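Local structure of ribonucleoside-diphosphate reductase subunit beta (Streptococcus sanguinis, 4N83) at residues I8-I13 / S20-L25. The protein is the metal-binding small subunit of a class Ib ribonucleotide reductase, which probably makes deoxyribonucleotides for DNA synthesis from the corresponding ribonucleotides. Numbering follows the deposited sequence.
Sequences INWNAI and STWEKL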
loop_
_atom_site.group_PDB
_atom_site.type_symbol
_atom_site.label_atom_id
_atom_site.label_comp_id
_atom_site.label_asym_id
_atom_site.label_seq_id
_atom_site.Cartn_x
_atom_site.Cartn_y
_atom_site.Cartn_z
ATOM N N ILE A 8 -2.040 -13.021 10.846
ATOM C CA ILE A 8 -0.923 -12.195 11.311
ATOM C C ILE A 8 -1.176 -11.674 12.732
ATOM O O ILE A 8 -2.221 -11.080 13.014
ATOM C CB ILE A 8 -0.612 -11.030 10.336
ATOM C CG1 ILE A 8 0.699 -10.335 10.726
ATOM C CG2 ILE A 8 -1.757 -10.022 10.270
ATOM C CD1 ILE A 8 1.228 -9.390 9.669
ATOM N N ASN A 9 -0.214 -11.925 13.619
ATOM C CA ASN A 9 -0.297 -11.524 15.020
ATOM C C ASN A 9 0.828 -10.552 15.350
ATOM O O ASN A 9 2.001 -10.925 15.309
ATOM C CB ASN A 9 -0.204 -12.757 15.925
ATOM C CG ASN A 9 -0.367 -12.425 17.402
ATOM O OD1 ASN A 9 -0.822 -11.339 17.765
ATOM N ND2 ASN A 9 0.001 -13.369 18.261
ATOM N N TRP A 10 0.468 -9.313 15.682
ATOM C CA TRP A 10 1.454 -8.278 16.012
ATOM C C TRP A 10 1.911 -8.331 17.480
ATOM O O TRP A 10 2.784 -7.565 17.889
ATOM C CB TRP A 10 0.910 -6.888 15.658
ATOM C CG TRP A 10 0.773 -6.658 14.172
ATOM C CD1 TRP A 10 -0.226 -7.111 13.360
ATOM C CD2 TRP A 10 1.667 -5.916 13.330
ATOM N NE1 TRP A 10 -0.012 -6.699 12.065
ATOM C CE2 TRP A 10 1.142 -5.964 12.019
ATOM C CE3 TRP A 10 2.859 -5.216 13.555
ATOM C CZ2 TRP A 10 1.769 -5.338 10.937
ATOM C CZ3 TRP A 10 3.482 -4.593 12.479
ATOM C CH2 TRP A 10 2.935 -4.659 11.187
ATOM N N ASN A 11 1.315 -9.229 18.265
ATOM C CA ASN A 11 1.824 -9.571 19.597
ATOM C C ASN A 11 2.781 -10.766 19.544
ATOM O O ASN A 11 3.296 -11.200 20.578
ATOM C CB ASN A 11 0.668 -9.874 20.554
ATOM C CG ASN A 11 -0.189 -8.654 20.837
ATOM O OD1 ASN A 11 0.286 -7.671 21.407
ATOM N ND2 ASN A 11 -1.459 -8.710 20.447
ATOM N N ALA A 12 2.996 -11.301 18.342
ATOM C CA ALA A 12 3.977 -12.355 18.099
ATOM C C ALA A 12 4.975 -11.879 17.043
ATOM O O ALA A 12 5.021 -12.404 15.929
ATOM C CB ALA A 12 3.281 -13.630 17.644
ATOM N N ILE A 13 5.769 -10.874 17.405
ATOM C CA ILE A 13 6.734 -10.276 16.484
ATOM C C ILE A 13 7.997 -11.134 16.410
ATOM O O ILE A 13 8.573 -11.501 17.437
ATOM C CB ILE A 13 7.115 -8.835 16.905
ATOM C CG1 ILE A 13 5.874 -7.931 16.963
ATOM C CG2 ILE A 13 8.152 -8.246 15.956
ATOM C CD1 ILE A 13 5.235 -7.626 15.622
ATOM N N SER A 20 9.192 -1.212 14.481
ATOM C CA SER A 20 9.656 0.171 14.400
ATOM C C SER A 20 9.532 0.770 13.001
ATOM O O SER A 20 9.208 1.949 12.859
ATOM C CB SER A 20 11.104 0.280 14.890
ATOM O OG SER A 20 11.948 -0.624 14.204
ATOM N N THR A 21 9.791 -0.037 11.974
ATOM C CA THR A 21 9.721 0.440 10.590
ATOM C C THR A 21 8.282 0.726 10.168
ATOM O O THR A 21 8.025 1.675 9.427
ATOM C CB THR A 21 10.347 -0.560 9.602
ATOM O OG1 THR A 21 11.633 -0.971 10.082
ATOM C CG2 THR A 21 10.499 0.080 8.224
ATOM N N TRP A 22 7.351 -0.103 10.634
ATOM C CA TRP A 22 5.928 0.147 10.426
ATOM C C TRP A 22 5.511 1.434 11.139
ATOM O O TRP A 22 4.885 2.306 10.536
ATOM C CB TRP A 22 5.097 -1.035 10.932
ATOM C CG TRP A 22 3.616 -0.801 10.885
ATOM C CD1 TRP A 22 2.846 -0.250 11.865
ATOM C CD2 TRP A 22 2.727 -1.119 9.807
ATOM N NE1 TRP A 22 1.532 -0.201 11.466
ATOM C CE2 TRP A 22 1.432 -0.729 10.207
ATOM C CE3 TRP A 22 2.898 -1.693 8.542
ATOM C CZ2 TRP A 22 0.315 -0.893 9.388
ATOM C CZ3 TRP A 22 1.784 -1.856 7.729
ATOM C CH2 TRP A 22 0.511 -1.459 8.157
ATOM N N GLU A 23 5.864 1.539 12.418
ATOM C CA GLU A 23 5.567 2.727 13.216
ATOM C C GLU A 23 6.043 4.001 12.528
ATOM O O GLU A 23 5.253 4.913 12.285
ATOM C CB GLU A 23 6.221 2.628 14.597
ATOM C CG GLU A 23 5.475 1.737 15.580
ATOM C CD GLU A 23 6.177 1.616 16.924
ATOM O OE1 GLU A 23 7.390 1.915 17.005
ATOM O OE2 GLU A 23 5.510 1.213 17.902
ATOM N N LYS A 24 7.333 4.043 12.208
ATOM C CA LYS A 24 7.954 5.232 11.624
ATOM C C LYS A 24 7.304 5.647 10.309
ATOM O O LYS A 24 6.993 6.820 10.115
ATOM C CB LYS A 24 9.455 5.004 11.415
ATOM C CG LYS A 24 10.180 6.187 10.786
ATOM C CD LYS A 24 11.593 6.346 11.322
ATOM C CE LYS A 24 11.593 7.021 12.686
ATOM N NZ LYS A 24 12.972 7.259 13.195
ATOM N N LEU A 25 7.098 4.685 9.415
ATOM C CA LEU A 25 6.537 4.977 8.095
ATOM C C LEU A 25 5.074 5.412 8.162
ATOM O O LEU A 25 4.673 6.349 7.471
ATOM C CB LEU A 25 6.687 3.774 7.159
ATOM C CG LEU A 25 8.099 3.500 6.633
ATOM C CD1 LEU A 25 8.198 2.097 6.050
ATOM C CD2 LEU A 25 8.506 4.539 5.597
#
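An edge-to-face tryptophan pair joins the N-terminal loop of this ferritin-like helical subunit to the helix that follows it, 16-27. Trp10 sits within a type I beta turn from Asn9 to Ala12, and the benzo end of its indole, CH2 and CZ3, reaches across to Trp22. The CA atoms of the two tryptophans remain 11.1 Å apart, so the segments meet through their indoles alone, without a hydrogen bond between them. With CG anti to the backbone N (chi1 174°), Trp22 projects from its helix toward the loop. CH2 of Trp10 rests over one face of Trp22, displaced toward the rim, and the ring planes are inclined at 53°. Both residues are buried. His85 of helix 84-111 stacks edge-to-face with Trp10, Ala88 packs on Trp22, and Lys102 of the second subunit makes a cation-pi contact with Trp10, placing the pair at the dimer interface. The Trp22 side chain lies about 10 Å from that of the manganese ligand His194. In an Asx turn, Asn11 N donates to Asn9 OD1 at 3.0 Å, approaching from above the carbonyl plane. The closest approach across the pair is Trp10 CH2 to Trp22 CD2, 3.8 Å.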